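Local coordinates for protein Crov588 (Cafeteriavirus, PDB 6NYR) that is of unknown function but folds into a ring-shaped solenoid of FNIP-type leucine-rich repeats, an architecture that in other proteins often serves binding, at residues 39-43 with 61-65; 54-59 with 75-81; 68-74 with 90-96; 83-89 with 104-110. One frame throughout, in Å; residues are numbered along the deposited sequence.

Contact 1 (39-43 with 61-65)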
loop_
_atom_site.group_PDB
_atom_site.type_symbol
_atom_site.label_atom_id
_atom_site.label_comp_id
_atom_site.label_asym_id
_atom_site.label_seq_id
_atom_site.Cartn_x
_atom_site.Cartn_y
_atom_site.Cartn_z
ATOM N N GLY A 39 1.301 20.568 11.335
ATOM C CA GLY A 39 0.246 20.193 10.418
ATOM C C GLY A 39 -0.361 21.347 9.649
ATOM O O GLY A 39 0.281 22.382 9.449
ATOM N N GLU A 40 -1.613 21.175 9.219
ATOM C CA GLU A 40 -2.249 22.173 8.371
ATOM C C GLU A 40 -2.520 23.459 9.140
ATOM O O GLU A 40 -2.178 24.554 8.681
ATOM C CB GLU A 40 -3.562 21.616 7.811
ATOM C CG GLU A 40 -4.137 22.403 6.644
ATOM C CD GLU A 40 -5.443 21.823 6.124
ATOM O OE1 GLU A 40 -6.106 21.066 6.867
ATOM O OE2 GLU A 40 -5.810 22.127 4.968
ATOM N N LYS A 41 -3.115 23.345 10.324
ATOM C CA LYS A 41 -3.699 24.502 10.987
ATOM C C LYS A 41 -2.720 25.292 11.843
ATOM O O LYS A 41 -3.036 26.429 12.215
ATOM C CB LYS A 41 -4.882 24.057 11.856
ATOM C CG LYS A 41 -6.080 23.546 11.066
ATOM C CD LYS A 41 -6.769 24.679 10.313
ATOM C CE LYS A 41 -8.050 24.208 9.633
ATOM N NZ LYS A 41 -8.786 25.334 8.987
ATOM N N PHE A 42 -1.557 24.734 12.175
ATOM C CA PHE A 42 -0.651 25.428 13.081
ATOM C C PHE A 42 -0.166 26.734 12.462
ATOM O O PHE A 42 0.366 26.757 11.349
ATOM C CB PHE A 42 0.547 24.543 13.432
ATOM C CG PHE A 42 1.562 25.229 14.299
ATOM C CD1 PHE A 42 1.315 25.433 15.646
ATOM C CD2 PHE A 42 2.762 25.672 13.768
ATOM C CE1 PHE A 42 2.245 26.071 16.448
ATOM C CE2 PHE A 42 3.697 26.306 14.566
ATOM C CZ PHE A 42 3.437 26.505 15.907
ATOM N N ASN A 43 -0.346 27.833 13.203
ATOM C CA ASN A 43 0.090 29.156 12.769
ATOM C C ASN A 43 0.364 30.000 14.018
ATOM O O ASN A 43 -0.379 30.915 14.372
ATOM C CB ASN A 43 -0.953 29.807 11.858
ATOM C CG ASN A 43 -0.426 31.039 11.149
ATOM O OD1 ASN A 43 0.782 31.212 10.999
ATOM N ND2 ASN A 43 -1.331 31.901 10.708
ATOM N N TRP A 61 3.003 20.126 3.550
ATOM C CA TRP A 61 2.931 21.019 2.400
ATOM C C TRP A 61 1.719 21.943 2.407
ATOM O O TRP A 61 1.770 22.994 1.760
ATOM C CB TRP A 61 2.978 20.199 1.104
ATOM C CG TRP A 61 1.785 19.330 0.823
ATOM C CD1 TRP A 61 1.472 18.139 1.414
ATOM C CD2 TRP A 61 0.763 19.577 -0.149
ATOM N NE1 TRP A 61 0.309 17.636 0.877
ATOM C CE2 TRP A 61 -0.145 18.500 -0.085
ATOM C CE3 TRP A 61 0.525 20.607 -1.064
ATOM C CZ2 TRP A 61 -1.277 18.427 -0.899
ATOM C CZ3 TRP A 61 -0.598 20.534 -1.871
ATOM C CH2 TRP A 61 -1.484 19.451 -1.783
ATOM N N THR A 62 0.647 21.606 3.122
ATOM C CA THR A 62 -0.538 22.458 3.145
ATOM C C THR A 62 -0.582 23.372 4.367
ATOM O O THR A 62 -1.610 24.012 4.614
ATOM C CB THR A 62 -1.821 21.620 3.089
ATOM O OG1 THR A 62 -1.906 20.781 4.246
ATOM C CG2 THR A 62 -1.851 20.759 1.834
ATOM N N SER A 63 0.512 23.464 5.120
ATOM C CA SER A 63 0.514 24.223 6.365
ATOM C C SER A 63 0.102 25.676 6.156
ATOM O O SER A 63 0.467 26.311 5.163
ATOM C CB SER A 63 1.906 24.177 7.000
ATOM O OG SER A 63 2.193 25.390 7.686
ATOM N N GLU A 64 -0.655 26.200 7.118
ATOM C CA GLU A 64 -1.124 27.582 7.112
ATOM C C GLU A 64 -0.175 28.530 7.845
ATOM O O GLU A 64 -0.550 29.673 8.129
ATOM C CB GLU A 64 -2.516 27.644 7.750
ATOM C CG GLU A 64 -3.552 26.773 7.050
ATOM C CD GLU A 64 -4.963 26.983 7.574
ATOM O OE1 GLU A 64 -5.158 27.860 8.441
ATOM O OE2 GLU A 64 -5.881 26.271 7.113
ATOM N N PHE A 65 1.043 28.085 8.137
ATOM C CA PHE A 65 2.012 28.888 8.872
ATOM C C PHE A 65 2.582 30.000 7.999
ATOM O O PHE A 65 3.088 29.745 6.901
ATOM C CB PHE A 65 3.133 27.968 9.374
ATOM C CG PHE A 65 4.252 28.673 10.078
ATOM C CD1 PHE A 65 4.119 29.051 11.400
ATOM C CD2 PHE A 65 5.447 28.931 9.425
ATOM C CE1 PHE A 65 5.150 29.689 12.059
ATOM C CE2 PHE A 65 6.483 29.570 10.079
ATOM C CZ PHE A 65 6.334 29.948 11.401
HETATM O O HOH W 1 1.406 24.483 10.335
#
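Loop stacks on loop: Glu40, Phe42 and Asn43, after strand 35-37, lie against Ser63, Glu64 and Phe65, at the matching place after strand 56-58 in the leucine-rich-repeat solenoid. One backbone hydrogen bond joins them, Glu64 N to Glu40 O (2.7 Å), its donor in the carbonyl plane. A water supplies the second link, donating to Gly39 O and Phe42 O and accepting from Ser63 OG. That oxygen also accepts the Phe65 N-H (3.0 Å from N to OG, 163°) in an ST turn, so two bonds fix its rotation. Phe42 CE2 meets Phe65 CD1 at 4.2 Å; Phe38, stacked on Phe42, and Phe59, stacked on Phe65, complete an aromatic cluster. Asn43 OD1 sits 3.4 Å from Phe65 CA and accepts from Asn66 N. With CG beside its backbone N (chi1 -58°) and an extended chain, Glu64 runs alongside Lys41, where OE2 and NZ form a long 3.6 Å salt bridge. Glu40 OE2 lies 4.7 Å from Glu64 OE2, a like-charge approach that the lysine probably eases.

Contact 2 (54-59 with 75-81)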
loop_
_atom_site.group_PDB
_atom_site.type_symbol
_atom_site.label_atom_id
_atom_site.label_comp_id
_atom_site.label_asym_id
_atom_site.label_seq_id
_atom_site.Cartn_x
_atom_site.Cartn_y
_atom_site.Cartn_z
ATOM N N ILE A 54 15.713 19.387 19.267
ATOM C CA ILE A 54 15.052 19.077 18.000
ATOM C C ILE A 54 15.856 19.725 16.885
ATOM O O ILE A 54 16.173 20.919 16.937
ATOM C CB ILE A 54 13.576 19.517 18.007
ATOM C CG1 ILE A 54 13.335 21.001 17.745
ATOM C CG2 ILE A 54 12.910 19.089 19.336
ATOM C CD1 ILE A 54 13.381 21.381 16.272
ATOM N N LYS A 55 16.215 18.919 15.891
ATOM C CA LYS A 55 17.075 19.334 14.792
ATOM C C LYS A 55 16.349 19.407 13.461
ATOM O O LYS A 55 16.936 19.880 12.480
ATOM C CB LYS A 55 18.261 18.362 14.692
ATOM C CG LYS A 55 18.985 18.187 16.029
ATOM C CD LYS A 55 20.422 17.716 15.871
ATOM C CE LYS A 55 20.469 16.303 15.301
ATOM N NZ LYS A 55 19.770 15.326 16.194
ATOM N N VAL A 56 15.092 18.973 13.408
ATOM C CA VAL A 56 14.314 18.909 12.179
ATOM C C VAL A 56 12.933 19.475 12.470
ATOM O O VAL A 56 12.274 19.052 13.427
ATOM C CB VAL A 56 14.204 17.465 11.654
ATOM C CG1 VAL A 56 13.380 17.424 10.375
ATOM C CG2 VAL A 56 15.590 16.870 11.435
ATOM N N ILE A 57 12.493 20.423 11.648
ATOM C CA ILE A 57 11.156 21.004 11.753
ATOM C C ILE A 57 10.490 20.837 10.394
ATOM O O ILE A 57 10.836 21.536 9.433
ATOM C CB ILE A 57 11.191 22.479 12.182
ATOM C CG1 ILE A 57 11.770 22.598 13.598
ATOM C CG2 ILE A 57 9.798 23.086 12.124
ATOM C CD1 ILE A 57 11.904 24.017 14.108
ATOM N N LYS A 58 9.534 19.917 10.315
ATOM C CA LYS A 58 8.811 19.606 9.088
ATOM C C LYS A 58 7.395 20.147 9.212
ATOM O O LYS A 58 6.690 19.831 10.174
ATOM C CB LYS A 58 8.805 18.092 8.842
ATOM C CG LYS A 58 8.361 17.675 7.447
ATOM C CD LYS A 58 6.856 17.502 7.355
ATOM C CE LYS A 58 6.448 16.913 6.007
ATOM N NZ LYS A 58 6.601 15.432 5.952
ATOM N N PHE A 59 6.986 20.978 8.253
ATOM C CA PHE A 59 5.715 21.686 8.366
ATOM C C PHE A 59 4.560 21.028 7.621
ATOM O O PHE A 59 3.407 21.214 8.018
ATOM C CB PHE A 59 5.862 23.131 7.865
ATOM C CG PHE A 59 6.287 24.104 8.930
ATOM C CD1 PHE A 59 5.358 24.641 9.803
ATOM C CD2 PHE A 59 7.612 24.485 9.052
ATOM C CE1 PHE A 59 5.742 25.531 10.784
ATOM C CE2 PHE A 59 8.000 25.379 10.033
ATOM C CZ PHE A 59 7.064 25.901 10.898
ATOM N N SER A 75 21.219 24.687 16.628
ATOM C CA SER A 75 21.378 23.250 16.448
ATOM C C SER A 75 20.412 22.683 15.420
ATOM O O SER A 75 20.483 21.487 15.111
ATOM C CB SER A 75 21.185 22.517 17.781
ATOM O OG SER A 75 22.129 22.944 18.750
ATOM N N LEU A 76 19.509 23.503 14.878
ATOM C CA LEU A 76 18.695 23.065 13.748
ATOM C C LEU A 76 19.588 22.681 12.574
ATOM O O LEU A 76 20.535 23.401 12.236
ATOM C CB LEU A 76 17.729 24.150 13.296
ATOM C CG LEU A 76 16.242 24.032 13.630
ATOM C CD1 LEU A 76 15.477 24.885 12.591
ATOM C CD2 LEU A 76 15.725 22.627 13.648
ATOM N N THR A 77 19.283 21.548 11.948
ATOM C CA THR A 77 19.933 21.138 10.713
ATOM C C THR A 77 18.986 21.042 9.530
ATOM O O THR A 77 19.456 21.036 8.387
ATOM C CB THR A 77 20.617 19.772 10.892
ATOM O OG1 THR A 77 19.645 18.801 11.295
ATOM C CG2 THR A 77 21.718 19.859 11.933
ATOM N N GLU A 78 17.678 20.975 9.765
ATOM C CA GLU A 78 16.706 20.805 8.696
ATOM C C GLU A 78 15.445 21.576 9.040
ATOM O O GLU A 78 15.005 21.573 10.192
ATOM C CB GLU A 78 16.351 19.329 8.494
ATOM C CG GLU A 78 17.532 18.403 8.473
ATOM C CD GLU A 78 17.163 16.982 8.076
ATOM O OE1 GLU A 78 16.002 16.757 7.686
ATOM O OE2 GLU A 78 18.040 16.090 8.169
ATOM N N ILE A 79 14.876 22.248 8.044
ATOM C CA ILE A 79 13.552 22.840 8.190
ATOM C C ILE A 79 12.903 22.909 6.816
ATOM O O ILE A 79 13.530 23.310 5.829
ATOM C CB ILE A 79 13.597 24.236 8.848
ATOM C CG1 ILE A 79 12.160 24.701 9.130
ATOM C CG2 ILE A 79 14.302 25.237 7.947
ATOM C CD1 ILE A 79 12.057 25.858 10.078
ATOM N N TYR A 80 11.630 22.522 6.763
ATOM C CA TYR A 80 10.866 22.455 5.523
ATOM C C TYR A 80 9.579 23.243 5.706
ATOM O O TYR A 80 8.774 22.922 6.585
ATOM C CB TYR A 80 10.570 21.000 5.156
ATOM C CG TYR A 80 11.793 20.108 5.222
ATOM C CD1 TYR A 80 12.559 19.866 4.092
ATOM C CD2 TYR A 80 12.186 19.513 6.415
ATOM C CE1 TYR A 80 13.675 19.057 4.143
ATOM C CE2 TYR A 80 13.305 18.701 6.477
ATOM C CZ TYR A 80 14.048 18.476 5.338
ATOM O OH TYR A 80 15.162 17.670 5.389
ATOM N N TYR A 81 9.392 24.273 4.885
ATOM C CA TYR A 81 8.237 25.150 4.994
ATOM C C TYR A 81 7.161 24.765 3.979
ATOM O O TYR A 81 7.403 24.029 3.018
ATOM C CB TYR A 81 8.645 26.615 4.802
ATOM C CG TYR A 81 9.442 27.209 5.941
ATOM C CD1 TYR A 81 8.824 27.556 7.135
ATOM C CD2 TYR A 81 10.806 27.440 5.818
ATOM C CE1 TYR A 81 9.539 28.111 8.178
ATOM C CE2 TYR A 81 11.533 27.992 6.860
ATOM C CZ TYR A 81 10.891 28.328 8.036
ATOM O OH TYR A 81 11.602 28.879 9.079
#
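Thr77 holds OG1 between its backbone N and carbonyl carbon (chi1 58°), which aims the hydroxyl at Lys55 O, 3.1 Å from OG1; Ile79, with CG1 opposite its backbone N (chi1 -173°), lays that atom 3.9 Å from Ile57 CB, the two side chains running together. Three donors grip Lys55 O: Thr77 N in the carbonyl plane on a lone pair, Glu78 N almost in line with the C=O bond, and the hydroxyl from above the plane. Beyond it the parallel pairing continues through Ile57 N to Glu78 O (3.1 Å) and Tyr80 N to Ile57 O (3.0 Å), then fades to a weak bond from Phe59 N to Tyr80 O. On one face Val56 packs beside Glu78, whose OE1 takes the Tyr80 OH at 2.6 Å. At the far end the Phe59 and Tyr81 rings are near parallel (18°) but displaced, one covering little of the other. Strand 35-37 flanks 56-58, where Thr35 touches Val56, while strand 101-103 borders 78-80, with Leu102 against Ile79 and Lys101 against Tyr80.

Contact 3 (68-74 with 90-96)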
loop_
_atom_site.group_PDB
_atom_site.type_symbol
_atom_site.label_atom_id
_atom_site.label_comp_id
_atom_site.label_asym_id
_atom_site.label_seq_id
_atom_site.Cartn_x
_atom_site.Cartn_y
_atom_site.Cartn_z
ATOM N N ASP A 68 6.875 35.493 10.880
ATOM C CA ASP A 68 8.284 35.851 10.764
ATOM C C ASP A 68 9.107 34.951 11.675
ATOM O O ASP A 68 8.747 34.723 12.833
ATOM C CB ASP A 68 8.503 37.321 11.115
ATOM C CG ASP A 68 7.874 38.256 10.102
ATOM O OD1 ASP A 68 6.675 38.084 9.795
ATOM O OD2 ASP A 68 8.582 39.162 9.608
ATOM N N VAL A 69 10.196 34.413 11.136
ATOM C CA VAL A 69 11.030 33.435 11.824
ATOM C C VAL A 69 12.474 33.899 11.692
ATOM O O VAL A 69 13.048 33.839 10.598
ATOM C CB VAL A 69 10.852 32.026 11.249
ATOM C CG1 VAL A 69 11.755 31.036 11.958
ATOM C CG2 VAL A 69 9.390 31.587 11.349
ATOM N N ASN A 70 13.059 34.367 12.794
ATOM C CA ASN A 70 14.407 34.907 12.753
ATOM C C ASN A 70 15.348 34.369 13.821
ATOM O O ASN A 70 16.517 34.773 13.844
ATOM C CB ASN A 70 14.362 36.442 12.863
ATOM C CG ASN A 70 13.899 37.105 11.584
ATOM O OD1 ASN A 70 14.706 37.412 10.707
ATOM N ND2 ASN A 70 12.593 37.319 11.467
ATOM N N PHE A 71 14.889 33.484 14.705
ATOM C CA PHE A 71 15.719 33.003 15.801
ATOM C C PHE A 71 15.593 31.489 15.958
ATOM O O PHE A 71 15.239 30.968 17.013
ATOM C CB PHE A 71 15.360 33.729 17.098
ATOM C CG PHE A 71 15.777 35.168 17.113
ATOM C CD1 PHE A 71 17.118 35.502 17.201
ATOM C CD2 PHE A 71 14.844 36.185 17.028
ATOM C CE1 PHE A 71 17.521 36.818 17.207
ATOM C CE2 PHE A 71 15.241 37.510 17.033
ATOM C CZ PHE A 71 16.583 37.826 17.124
ATOM N N LEU A 72 15.907 30.761 14.891
ATOM C CA LEU A 72 15.952 29.314 15.001
ATOM C C LEU A 72 17.142 28.884 15.853
ATOM O O LEU A 72 18.179 29.555 15.901
ATOM C CB LEU A 72 16.079 28.655 13.627
ATOM C CG LEU A 72 14.863 28.550 12.710
ATOM C CD1 LEU A 72 13.620 28.125 13.432
ATOM C CD2 LEU A 72 14.692 29.904 12.022
ATOM N N THR A 73 16.990 27.740 16.516
ATOM C CA THR A 73 18.078 27.162 17.291
ATOM C C THR A 73 19.315 27.002 16.413
ATOM O O THR A 73 19.217 26.689 15.222
ATOM C CB THR A 73 17.642 25.809 17.861
ATOM O OG1 THR A 73 16.490 25.994 18.697
ATOM C CG2 THR A 73 18.756 25.175 18.673
ATOM N N GLU A 74 20.481 27.229 17.004
ATOM C CA GLU A 74 21.739 27.045 16.292
ATOM C C GLU A 74 22.165 25.570 16.291
ATOM O O GLU A 74 23.325 25.242 16.015
ATOM C CB GLU A 74 22.834 27.925 16.900
ATOM C CG GLU A 74 24.088 28.070 16.036
ATOM C CD GLU A 74 23.850 28.905 14.782
ATOM O OE1 GLU A 74 23.438 30.078 14.917
ATOM O OE2 GLU A 74 24.077 28.396 13.664
ATOM N N GLU A 90 16.298 39.158 4.826
ATOM C CA GLU A 90 16.759 39.184 6.207
ATOM C C GLU A 90 16.498 37.853 6.900
ATOM O O GLU A 90 17.395 37.281 7.528
ATOM C CB GLU A 90 16.077 40.326 6.967
ATOM C CG GLU A 90 16.372 40.320 8.464
ATOM C CD GLU A 90 16.226 41.686 9.107
ATOM O OE1 GLU A 90 16.901 42.632 8.652
ATOM O OE2 GLU A 90 15.444 41.812 10.073
ATOM N N GLU A 91 15.264 37.350 6.810
ATOM C CA GLU A 91 14.939 36.065 7.422
ATOM C C GLU A 91 15.920 34.980 6.989
ATOM O O GLU A 91 16.417 34.206 7.816
ATOM C CB GLU A 91 13.502 35.662 7.076
ATOM C CG GLU A 91 13.157 34.244 7.502
ATOM C CD GLU A 91 11.669 34.026 7.694
ATOM O OE1 GLU A 91 10.924 35.017 7.851
ATOM O OE2 GLU A 91 11.242 32.852 7.699
ATOM N N LEU A 92 16.201 34.898 5.686
ATOM C CA LEU A 92 17.093 33.854 5.192
ATOM C C LEU A 92 18.511 34.061 5.708
ATOM O O LEU A 92 19.216 33.096 6.026
ATOM C CB LEU A 92 17.078 33.832 3.666
ATOM C CG LEU A 92 15.708 33.629 3.016
ATOM C CD1 LEU A 92 15.857 33.525 1.502
ATOM C CD2 LEU A 92 15.007 32.410 3.596
ATOM N N GLN A 93 18.944 35.320 5.785
ATOM C CA GLN A 93 20.257 35.644 6.323
ATOM C C GLN A 93 20.350 35.308 7.804
ATOM O O GLN A 93 21.449 35.061 8.317
ATOM C CB GLN A 93 20.513 37.132 6.086
ATOM C CG GLN A 93 21.942 37.553 5.909
ATOM C CD GLN A 93 22.030 38.894 5.192
ATOM O OE1 GLN A 93 21.043 39.377 4.632
ATOM N NE2 GLN A 93 23.210 39.499 5.207
ATOM N N ASN A 94 19.216 35.274 8.497
ATOM C CA ASN A 94 19.175 34.923 9.908
ATOM C C ASN A 94 19.004 33.431 10.154
ATOM O O ASN A 94 18.990 33.015 11.316
ATOM C CB ASN A 94 18.040 35.688 10.600
ATOM C CG ASN A 94 18.350 37.164 10.761
ATOM O OD1 ASN A 94 19.513 37.572 10.733
ATOM N ND2 ASN A 94 17.311 37.975 10.929
ATOM N N LEU A 95 18.874 32.620 9.107
ATOM C CA LEU A 95 18.880 31.176 9.288
ATOM C C LEU A 95 20.179 30.747 9.973
ATOM O O LEU A 95 21.240 31.333 9.735
ATOM C CB LEU A 95 18.737 30.461 7.947
ATOM C CG LEU A 95 17.380 30.563 7.249
ATOM C CD1 LEU A 95 17.452 29.950 5.853
ATOM C CD2 LEU A 95 16.280 29.899 8.062
ATOM N N PRO A 96 20.121 29.736 10.837
ATOM C CA PRO A 96 21.324 29.334 11.573
ATOM C C PRO A 96 22.343 28.647 10.676
ATOM O O PRO A 96 22.005 27.918 9.738
ATOM C CB PRO A 96 20.786 28.369 12.640
ATOM C CG PRO A 96 19.538 27.799 12.028
ATOM C CD PRO A 96 18.946 28.906 11.176
#
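Asn94 ND2 gives a short, straight hydrogen bond to Asn70 OD1 (2.7 Å, 162°). The acceptor lies in the amide plane of Asn94, whereas the donor is tilted 20° from the carbonyl plane of Asn70, and the two amide planes stand 72° apart. One helical turn back, Glu91 reaches the same loop at Val69: its extended chain, CG opposite the backbone N, brings CG to 3.1 Å from Val69 O and lets OE1 accept a weak bond from Val69 N at 3.4 Å. The other oxygen, OE2, is held by a salt bridge to Lys85. Further along, Pro96 packs against aliphatic and oxygen atoms alike, CD on Leu72 CB (3.8 Å) and CG on Thr73 O (3.4 Å). Glu74 slides past it in the opposite direction, OE2 reaching 3.4 Å from Pro96 CB and taking a weak hydrogen bond from Ser98 N. Helix 89-93 and the residues after it thus pack on the preceding coil's loop, on the outer, convex side of a leucine-rich-repeat solenoid, away from the strands.

Contact 4 (83-89 with 104-110)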
loop_
_atom_site.group_PDB
_atom_site.type_symbol
_atom_site.label_atom_id
_atom_site.label_comp_id
_atom_site.label_asym_id
_atom_site.label_seq_id
_atom_site.Cartn_x
_atom_site.Cartn_y
_atom_site.Cartn_z
ATOM N N ILE A 83 2.967 25.857 2.207
ATOM C CA ILE A 83 2.409 26.541 1.047
ATOM C C ILE A 83 2.201 28.028 1.288
ATOM O O ILE A 83 2.270 28.824 0.342
ATOM C CB ILE A 83 1.090 25.857 0.646
ATOM C CG1 ILE A 83 0.592 26.376 -0.705
ATOM C CG2 ILE A 83 0.015 26.103 1.709
ATOM C CD1 ILE A 83 1.378 25.847 -1.880
ATOM N N TYR A 84 1.935 28.435 2.522
ATOM C CA TYR A 84 1.582 29.817 2.811
ATOM C C TYR A 84 2.745 30.634 3.365
ATOM O O TYR A 84 2.573 31.830 3.629
ATOM C CB TYR A 84 0.408 29.848 3.799
ATOM C CG TYR A 84 -0.955 29.588 3.189
ATOM C CD1 TYR A 84 -1.386 30.294 2.068
ATOM C CD2 TYR A 84 -1.814 28.644 3.737
ATOM C CE1 TYR A 84 -2.635 30.065 1.511
ATOM C CE2 TYR A 84 -3.067 28.407 3.181
ATOM C CZ TYR A 84 -3.468 29.119 2.073
ATOM O OH TYR A 84 -4.710 28.884 1.527
ATOM N N LYS A 85 3.923 30.035 3.525
ATOM C CA LYS A 85 5.044 30.716 4.159
ATOM C C LYS A 85 5.809 31.571 3.155
ATOM O O LYS A 85 6.175 31.103 2.073
ATOM C CB LYS A 85 5.985 29.694 4.795
ATOM C CG LYS A 85 7.214 30.287 5.475
ATOM C CD LYS A 85 6.832 31.192 6.641
ATOM C CE LYS A 85 8.064 31.626 7.433
ATOM N NZ LYS A 85 8.524 33.006 7.101
ATOM N N ASN A 86 6.045 32.826 3.523
ATOM C CA ASN A 86 6.887 33.750 2.778
ATOM C C ASN A 86 8.208 33.940 3.515
ATOM O O ASN A 86 8.378 33.507 4.657
ATOM C CB ASN A 86 6.175 35.097 2.598
ATOM C CG ASN A 86 6.705 35.887 1.416
ATOM O OD1 ASN A 86 7.788 35.614 0.901
ATOM N ND2 ASN A 86 5.935 36.878 0.979
ATOM N N HIS A 87 9.155 34.595 2.845
ATOM C CA HIS A 87 10.409 34.966 3.478
ATOM C C HIS A 87 10.833 36.353 3.011
ATOM O O HIS A 87 10.616 36.739 1.860
ATOM C CB HIS A 87 11.556 33.983 3.160
ATOM C CG HIS A 87 11.295 32.578 3.601
ATOM N ND1 HIS A 87 11.328 32.192 4.925
ATOM C CD2 HIS A 87 11.006 31.462 2.892
ATOM C CE1 HIS A 87 11.059 30.901 5.011
ATOM N NE2 HIS A 87 10.862 30.434 3.791
ATOM N N SER A 88 11.459 37.097 3.921
ATOM C CA SER A 88 12.304 38.226 3.561
ATOM C C SER A 88 13.748 37.734 3.477
ATOM O O SER A 88 14.104 36.700 4.051
ATOM C CB SER A 88 12.194 39.359 4.579
ATOM O OG SER A 88 13.029 39.123 5.693
ATOM N N LEU A 89 14.580 38.470 2.737
ATOM C CA LEU A 89 15.985 38.088 2.647
ATOM C C LEU A 89 16.682 38.186 3.996
ATOM O O LEU A 89 17.586 37.389 4.273
ATOM C CB LEU A 89 16.695 38.947 1.602
ATOM C CG LEU A 89 16.032 38.930 0.219
ATOM C CD1 LEU A 89 16.659 39.955 -0.706
ATOM C CD2 LEU A 89 16.105 37.533 -0.380
ATOM N N LEU A 104 12.305 26.136 1.102
ATOM C CA LEU A 104 11.732 27.461 1.267
ATOM C C LEU A 104 10.210 27.411 1.166
ATOM O O LEU A 104 9.626 26.502 0.569
ATOM C CB LEU A 104 12.284 28.406 0.203
ATOM C CG LEU A 104 13.794 28.625 0.241
ATOM C CD1 LEU A 104 14.274 29.337 -1.012
ATOM C CD2 LEU A 104 14.174 29.405 1.490
ATOM N N GLY A 105 9.566 28.400 1.784
ATOM C CA GLY A 105 8.132 28.548 1.624
ATOM C C GLY A 105 7.750 28.799 0.177
ATOM O O GLY A 105 8.542 29.298 -0.623
ATOM N N ASP A 106 6.512 28.445 -0.160
ATOM C CA ASP A 106 6.067 28.508 -1.544
ATOM C C ASP A 106 5.717 29.916 -2.001
ATOM O O ASP A 106 5.642 30.152 -3.212
ATOM C CB ASP A 106 4.859 27.588 -1.740
ATOM C CG ASP A 106 5.222 26.120 -1.609
ATOM O OD1 ASP A 106 6.355 25.745 -1.979
ATOM O OD2 ASP A 106 4.376 25.339 -1.127
ATOM N N VAL A 107 5.497 30.853 -1.079
ATOM C CA VAL A 107 5.246 32.226 -1.499
ATOM C C VAL A 107 6.539 32.919 -1.925
ATOM O O VAL A 107 6.522 33.766 -2.825
ATOM C CB VAL A 107 4.560 33.028 -0.383
ATOM C CG1 VAL A 107 4.382 34.487 -0.803
ATOM C CG2 VAL A 107 3.221 32.412 -0.013
ATOM N N PHE A 108 7.663 32.574 -1.301
ATOM C CA PHE A 108 8.898 33.307 -1.525
ATOM C C PHE A 108 9.207 33.405 -3.012
ATOM O O PHE A 108 9.199 32.406 -3.733
ATOM C CB PHE A 108 10.055 32.626 -0.804
ATOM C CG PHE A 108 11.358 33.345 -0.959
ATOM C CD1 PHE A 108 11.573 34.550 -0.313
ATOM C CD2 PHE A 108 12.367 32.827 -1.748
ATOM C CE1 PHE A 108 12.769 35.219 -0.441
ATOM C CE2 PHE A 108 13.568 33.493 -1.883
ATOM C CZ PHE A 108 13.770 34.693 -1.230
ATOM N N ASN A 109 9.506 34.619 -3.459
ATOM C CA ASN A 109 9.773 34.862 -4.868
ATOM C C ASN A 109 10.552 36.161 -5.025
ATOM O O ASN A 109 10.112 37.075 -5.729
ATOM C CB ASN A 109 8.463 34.911 -5.654
ATOM C CG ASN A 109 8.693 34.961 -7.144
ATOM O OD1 ASN A 109 9.765 34.599 -7.627
ATOM N ND2 ASN A 109 7.696 35.419 -7.880
ATOM N N GLN A 110 11.707 36.243 -4.370
ATOM C CA GLN A 110 12.598 37.389 -4.473
ATOM C C GLN A 110 13.993 36.896 -4.827
ATOM O O GLN A 110 14.386 35.784 -4.463
ATOM C CB GLN A 110 12.664 38.192 -3.178
ATOM C CG GLN A 110 11.364 38.826 -2.754
ATOM C CD GLN A 110 11.424 39.330 -1.325
ATOM O OE1 GLN A 110 12.222 40.207 -0.990
ATOM N NE2 GLN A 110 10.585 38.762 -0.470
#
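His87, wedged against Gly105 and Phe108, shows how successive coils of a leucine-rich-repeat solenoid interlock where the chain leaves the strand. Its CB lies 3.5 Å from Phe108 CD1. The first torsion sets CG beside the backbone N (chi1 -60°), and the ring then runs toward Leu104 and Gly105: CD2 passes 4.0 Å from Leu104 CD2, and at the tip NE2 accepts from Gly105 N in a nearly linear bond (3.1 Å, 170°) lying close to the imidazole plane. Since NE2 is an acceptor and ND1 is turned to Glu91 OE2 in a weak bond, the ring is probably held in one orientation. Its edge faces Phe108 in an offset edge-to-face pair with planes at 67°, and Tyr81 makes another edge-to-face meeting with it.

Around this wedge the backbones draw close. Lys85 O accepts from Val107 N at 3.2 Å and also touches Gly105 CA. Val107 sets CG1 against the amide of Asn86, crossing it at about a right angle, with 3.4 Å from CG1 to ND2. Asp106 lays OD2 by Ile83 CD1, while OD1 pairs with Lys103 NZ and accepts from Glu128 N of the next coil. Phe108 completes the packing: Gln110 N stands over the centre of one face, His87 O lies in plane at its edge, and Leu89 CD2 meets the same rim 3.8 Å from Phe108 CZ.

Overall arrangement
From the N terminus, each contact joins one coil to the next, and the chain returns one coil later to close each loop. Contact 1 closes at 61-65, but contact 2 has already opened at 54-59, so the two cross. Contact 2 closes at 75-81 after contact 3 opens at 68-74, and contact 4 opens at 83-89 before contact 3 ends at 90-96. Neighbours in this order therefore cross and none nests, while contact 1 lies in series with contacts 3 and 4, and contact 2 with contact 4. Strand pairing, loop stacking and the outer helix are bound together by Tyr81, which touches Phe65, Val69 and His87, and by Leu92, which packs on Leu104 and Phe108.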